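Local coordinates for protein 11S globulin subunit beta (Cucurbita maxima, PDB 2E9Q) that serves as a seed storage protein, a nutrient reservoir built as a hexamer of two-cupin subunits each carrying an acidic and a basic chain, at residues 308-313 against 402-407; 339-344 against 406-411. All coordinates share one frame; numbering follows the deposited sequence.

Contact 1: 308-313 against 402-407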
loop_
_atom_site.group_PDB
_atom_site.type_symbol
_atom_site.label_atom_id
_atom_site.label_comp_id
_atom_site.label_asym_id
_atom_site.label_seq_id
_atom_site.Cartn_x
_atom_site.Cartn_y
_atom_site.Cartn_z
ATOM N N THR A 308 -17.114 19.456 6.399
ATOM C CA THR A 308 -16.005 18.539 6.180
ATOM C C THR A 308 -14.884 18.564 7.207
ATOM O O THR A 308 -14.524 19.610 7.758
ATOM C CB THR A 308 -15.356 18.792 4.812
ATOM O OG1 THR A 308 -16.367 18.819 3.795
ATOM C CG2 THR A 308 -14.334 17.704 4.495
ATOM N N ALA A 309 -14.328 17.386 7.448
ATOM C CA ALA A 309 -13.212 17.217 8.351
ATOM C C ALA A 309 -12.214 16.367 7.580
ATOM O O ALA A 309 -12.399 15.158 7.440
ATOM C CB ALA A 309 -13.653 16.508 9.616
ATOM N N ASN A 310 -11.181 17.004 7.037
ATOM C CA ASN A 310 -10.152 16.279 6.298
ATOM C C ASN A 310 -8.798 16.715 6.848
ATOM O O ASN A 310 -8.738 17.477 7.811
ATOM C CB ASN A 310 -10.251 16.548 4.788
ATOM C CG ASN A 310 -10.265 18.036 4.447
ATOM O OD1 ASN A 310 -9.652 18.856 5.140
ATOM N ND2 ASN A 310 -10.954 18.388 3.364
ATOM N N TYR A 311 -7.716 16.243 6.249
ATOM C CA TYR A 311 -6.408 16.586 6.762
ATOM C C TYR A 311 -6.109 18.082 6.662
ATOM O O TYR A 311 -5.248 18.571 7.371
ATOM C CB TYR A 311 -5.329 15.755 6.066
ATOM C CG TYR A 311 -4.915 16.277 4.722
ATOM C CD1 TYR A 311 -3.813 17.129 4.594
ATOM C CD2 TYR A 311 -5.628 15.941 3.577
ATOM C CE1 TYR A 311 -3.435 17.629 3.363
ATOM C CE2 TYR A 311 -5.261 16.439 2.336
ATOM C CZ TYR A 311 -4.161 17.281 2.235
ATOM O OH TYR A 311 -3.777 17.756 1.004
ATOM N N HIS A 312 -6.819 18.804 5.797
ATOM C CA HIS A 312 -6.615 20.249 5.680
ATOM C C HIS A 312 -7.136 20.960 6.929
ATOM O O HIS A 312 -6.604 22.001 7.324
ATOM C CB HIS A 312 -7.354 20.841 4.474
ATOM C CG HIS A 312 -6.722 20.532 3.155
ATOM N ND1 HIS A 312 -5.389 20.765 2.897
ATOM C CD2 HIS A 312 -7.239 20.006 2.019
ATOM C CE1 HIS A 312 -5.110 20.391 1.661
ATOM N NE2 HIS A 312 -6.215 19.927 1.107
ATOM N N THR A 313 -8.182 20.406 7.539
ATOM C CA THR A 313 -8.782 21.005 8.729
ATOM C C THR A 313 -8.354 20.316 10.010
ATOM O O THR A 313 -8.461 20.880 11.094
ATOM C CB THR A 313 -10.312 20.943 8.680
ATOM O OG1 THR A 313 -10.730 19.574 8.634
ATOM C CG2 THR A 313 -10.839 21.681 7.470
ATOM N N ASN A 402 -10.228 7.844 3.013
ATOM C CA ASN A 402 -9.109 8.608 2.471
ATOM C C ASN A 402 -8.987 9.865 3.348
ATOM O O ASN A 402 -9.979 10.304 3.936
ATOM C CB ASN A 402 -9.387 9.011 1.021
ATOM C CG ASN A 402 -8.116 9.333 0.255
ATOM O OD1 ASN A 402 -7.470 8.442 -0.296
ATOM N ND2 ASN A 402 -7.743 10.606 0.227
ATOM N N ASP A 403 -7.792 10.445 3.452
ATOM C CA ASP A 403 -7.655 11.641 4.280
ATOM C C ASP A 403 -8.231 12.869 3.592
ATOM O O ASP A 403 -8.353 13.928 4.201
ATOM C CB ASP A 403 -6.189 11.899 4.689
ATOM C CG ASP A 403 -5.271 12.234 3.512
ATOM O OD1 ASP A 403 -5.735 12.589 2.412
ATOM O OD2 ASP A 403 -4.044 12.158 3.710
ATOM N N ASN A 404 -8.608 12.717 2.328
ATOM C CA ASN A 404 -9.165 13.833 1.572
ATOM C C ASN A 404 -10.116 13.408 0.438
ATOM O O ASN A 404 -9.738 13.413 -0.739
ATOM C CB ASN A 404 -8.022 14.676 0.998
ATOM C CG ASN A 404 -8.520 15.808 0.131
ATOM O OD1 ASN A 404 -9.367 16.602 0.552
ATOM N ND2 ASN A 404 -8.002 15.891 -1.090
ATOM N N ALA A 405 -11.347 13.066 0.797
ATOM C CA ALA A 405 -12.352 12.637 -0.172
ATOM C C ALA A 405 -12.746 13.743 -1.148
ATOM O O ALA A 405 -13.136 14.832 -0.749
ATOM C CB ALA A 405 -13.590 12.131 0.556
ATOM N N ILE A 406 -12.653 13.452 -2.433
ATOM C CA ILE A 406 -13.009 14.428 -3.449
ATOM C C ILE A 406 -14.277 14.006 -4.177
ATOM O O ILE A 406 -14.344 12.901 -4.737
ATOM C CB ILE A 406 -11.909 14.562 -4.498
ATOM C CG1 ILE A 406 -10.585 14.931 -3.832
ATOM C CG2 ILE A 406 -12.334 15.590 -5.543
ATOM C CD1 ILE A 406 -9.372 14.748 -4.741
ATOM N N THR A 407 -15.279 14.880 -4.179
ATOM C CA THR A 407 -16.523 14.574 -4.863
ATOM C C THR A 407 -16.696 15.401 -6.135
ATOM O O THR A 407 -16.525 16.628 -6.129
ATOM C CB THR A 407 -17.750 14.800 -3.952
ATOM O OG1 THR A 407 -18.667 15.696 -4.596
ATOM C CG2 THR A 407 -17.334 15.373 -2.621
#

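Contact 2: 339-344 against 406-411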
loop_
_atom_site.group_PDB
_atom_site.type_symbol
_atom_site.label_atom_id
_atom_site.label_comp_id
_atom_site.label_asym_id
_atom_site.label_seq_id
_atom_site.Cartn_x
_atom_site.Cartn_y
_atom_site.Cartn_z
ATOM N N TYR A 339 -20.111 11.544 -7.390
ATOM C CA TYR A 339 -19.395 10.353 -7.006
ATOM C C TYR A 339 -18.086 10.804 -6.382
ATOM O O TYR A 339 -17.620 11.916 -6.632
ATOM C CB TYR A 339 -19.135 9.462 -8.223
ATOM C CG TYR A 339 -18.220 10.074 -9.247
ATOM C CD1 TYR A 339 -18.707 10.936 -10.237
ATOM C CD2 TYR A 339 -16.865 9.774 -9.242
ATOM C CE1 TYR A 339 -17.857 11.462 -11.196
ATOM C CE2 TYR A 339 -16.023 10.292 -10.179
ATOM C CZ TYR A 339 -16.509 11.130 -11.159
ATOM O OH TYR A 339 -15.618 11.609 -12.098
ATOM N N THR A 340 -17.500 9.955 -5.552
ATOM C CA THR A 340 -16.242 10.293 -4.931
ATOM C C THR A 340 -15.173 9.613 -5.743
ATOM O O THR A 340 -15.186 8.397 -5.925
ATOM C CB THR A 340 -16.174 9.813 -3.492
ATOM O OG1 THR A 340 -17.228 10.430 -2.750
ATOM C CG2 THR A 340 -14.822 10.185 -2.868
ATOM N N VAL A 341 -14.234 10.405 -6.230
ATOM C CA VAL A 341 -13.196 9.866 -7.064
ATOM C C VAL A 341 -12.113 9.088 -6.353
ATOM O O VAL A 341 -11.503 8.206 -6.951
ATOM C CB VAL A 341 -12.541 10.987 -7.923
ATOM C CG1 VAL A 341 -13.267 12.321 -7.699
ATOM C CG2 VAL A 341 -11.057 11.108 -7.614
ATOM N N ASN A 342 -11.883 9.381 -5.080
ATOM C CA ASN A 342 -10.794 8.717 -4.394
ATOM C C ASN A 342 -11.088 7.954 -3.113
ATOM O O ASN A 342 -10.156 7.615 -2.387
ATOM C CB ASN A 342 -9.694 9.736 -4.126
ATOM C CG ASN A 342 -10.147 10.827 -3.186
ATOM O OD1 ASN A 342 -11.337 11.132 -3.100
ATOM N ND2 ASN A 342 -9.200 11.432 -2.483
ATOM N N SER A 343 -12.355 7.690 -2.806
ATOM C CA SER A 343 -12.631 6.904 -1.608
ATOM C C SER A 343 -14.040 6.350 -1.522
ATOM O O SER A 343 -14.919 6.710 -2.308
ATOM C CB SER A 343 -12.344 7.713 -0.341
ATOM O OG SER A 343 -13.381 8.628 -0.076
ATOM N N HIS A 344 -14.230 5.444 -0.569
ATOM C CA HIS A 344 -15.533 4.860 -0.331
ATOM C C HIS A 344 -16.190 5.843 0.613
ATOM O O HIS A 344 -15.506 6.629 1.284
ATOM C CB HIS A 344 -15.403 3.497 0.350
ATOM C CG HIS A 344 -14.628 2.502 -0.447
ATOM N ND1 HIS A 344 -15.081 1.996 -1.647
ATOM C CD2 HIS A 344 -13.421 1.930 -0.226
ATOM C CE1 HIS A 344 -14.185 1.154 -2.131
ATOM N NE2 HIS A 344 -13.169 1.096 -1.288
ATOM N N ILE A 406 -12.653 13.452 -2.433
ATOM C CA ILE A 406 -13.009 14.428 -3.449
ATOM C C ILE A 406 -14.277 14.006 -4.177
ATOM O O ILE A 406 -14.344 12.901 -4.737
ATOM C CB ILE A 406 -11.909 14.562 -4.498
ATOM C CG1 ILE A 406 -10.585 14.931 -3.832
ATOM C CG2 ILE A 406 -12.334 15.590 -5.543
ATOM C CD1 ILE A 406 -9.372 14.748 -4.741
ATOM N N THR A 407 -15.279 14.880 -4.179
ATOM C CA THR A 407 -16.523 14.574 -4.863
ATOM C C THR A 407 -16.696 15.401 -6.135
ATOM O O THR A 407 -16.525 16.628 -6.129
ATOM C CB THR A 407 -17.750 14.800 -3.952
ATOM O OG1 THR A 407 -18.667 15.696 -4.596
ATOM C CG2 THR A 407 -17.334 15.373 -2.621
ATOM N N ASN A 408 -17.008 14.713 -7.230
ATOM C CA ASN A 408 -17.248 15.364 -8.507
ATOM C C ASN A 408 -18.755 15.432 -8.715
ATOM O O ASN A 408 -19.455 14.421 -8.584
ATOM C CB ASN A 408 -16.622 14.570 -9.658
ATOM C CG ASN A 408 -15.188 14.947 -9.914
ATOM O OD1 ASN A 408 -14.590 14.523 -10.904
ATOM N ND2 ASN A 408 -14.619 15.750 -9.021
ATOM N N LEU A 409 -19.257 16.620 -9.029
ATOM C CA LEU A 409 -20.682 16.788 -9.262
ATOM C C LEU A 409 -20.990 16.572 -10.732
ATOM O O LEU A 409 -20.179 16.898 -11.598
ATOM C CB LEU A 409 -21.131 18.188 -8.844
ATOM C CG LEU A 409 -21.197 18.455 -7.339
ATOM C CD1 LEU A 409 -19.811 18.326 -6.727
ATOM C CD2 LEU A 409 -21.754 19.855 -7.107
ATOM N N LEU A 410 -22.156 16.010 -11.016
ATOM C CA LEU A 410 -22.527 15.767 -12.402
ATOM C C LEU A 410 -23.206 16.980 -13.009
ATOM O O LEU A 410 -23.045 17.246 -14.201
ATOM C CB LEU A 410 -23.436 14.539 -12.523
ATOM C CG LEU A 410 -22.762 13.166 -12.421
ATOM C CD1 LEU A 410 -21.503 13.164 -13.280
ATOM C CD2 LEU A 410 -22.406 12.858 -10.985
ATOM N N ALA A 411 -23.954 17.712 -12.192
ATOM C CA ALA A 411 -24.646 18.914 -12.659
ATOM C C ALA A 411 -24.561 20.034 -11.618
ATOM O O ALA A 411 -24.400 19.765 -10.429
ATOM C CB ALA A 411 -26.098 18.590 -12.956
#

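Contact 1: 308-313 against 402-407
The Asx motif that follows strand 304-309 in the second cupin domain meets the loop leaving strand 393-400 through Tyr311 and Asp403. Tyr311 N donates to Asp403 O at 3.2 Å, with an N-H...O angle of 160° and the donor lying in the carbonyl plane. The same oxygen reaches the rim of the aromatic ring: Asp403 O is 3.4 Å from Tyr311 CD2, near the ring plane. Asn404 CB also meets that rim, 3.5 Å from Tyr311 CE2. CG of Asn404, anti to its backbone N (chi1 177°), lies 4.0 Å from Tyr311 CE2, and the amide plane is nearly perpendicular to that of the ring. The Asp403 carboxylate is turned 38° from the ring plane and puts OD1 3.6 Å from Tyr311 CD2.

Asn310 rests its CB on Asp403 O at 3.3 Å, while its OD1 accepts from Thr313 N and, weakly, from His312 N, which ties its amide to its own turn. Thr313 OG1 is also hydrogen-bonded to Gln288. Helix 317-320 borders the contact, where Arg318 touches both Tyr311 and Asp403. One backbone bond with a tyrosine edge beside it thus joins the loops after strands 304-309 and 393-400, which flank 323-329 in a cupin sheet.

Contact 2: 339-344 against 406-411
Ile406 N donates to Asn342 OD1 at 2.7 Å with an N-H...O angle of 164°, the donor tilted 20° from the amide carbonyl plane. ND2 of the same amide probably bonds to Asn404 O, so that both ends of the group would be held. An alanine here would probably leave Ile406 N and Asn404 O without these mates and set the approach to strand 407-409 freer to move.

Beyond this side-chain bridge the backbones pair antiparallel. Val341 N donates to Ile406 O at 2.9 Å; Asn408 N donates to Tyr339 O at 2.9 Å, and Tyr339 N returns a bond to Asn408 O at 3.2 Å. Thr340 and Thr407 form the intervening non-hydrogen-bonded pair, their CA atoms 4.3 Å apart.

On the face bearing Tyr339 and Asn408, Asn408 CB lies over the phenol ring in a CH-pi contact, 4.1 Å from its centroid and 29° off the normal. Leu410 CD2 meets the ring edge at CD1. Tyr339 OH bonds to Gly142 O of the second subunit, whose Phe80 stacks on the ring. Beyond the paired residues, Val341 CG1 packs against Ile406 CG2 at 4.0 Å. This is antiparallel beta pairing in a cupin barrel, placed at a subunit interface.

Overall arrangement
Contacts 1 and 2 lie in the second cupin domain with centres 12 Å apart, and both end on one continuous piece of chain, sharing Ile406 and Thr407. That piece leaves strand 393-400, touches 308-313 at the surface, and then pairs as strand 407-409 with 334-340 in a more buried setting. The probable bond between Asn342 ND2 and Asn404 O, 2.7 Å long, joins the two contacts directly. Both contacts also touch the second subunit, Ile406 packing on its Pro101. Two magnesium-binding residues lie nearby: the Arg447 side chain is about 3 Å from that of Thr407, and the Lys387 side chain about 8 Å from that of Thr340, between nearest atoms.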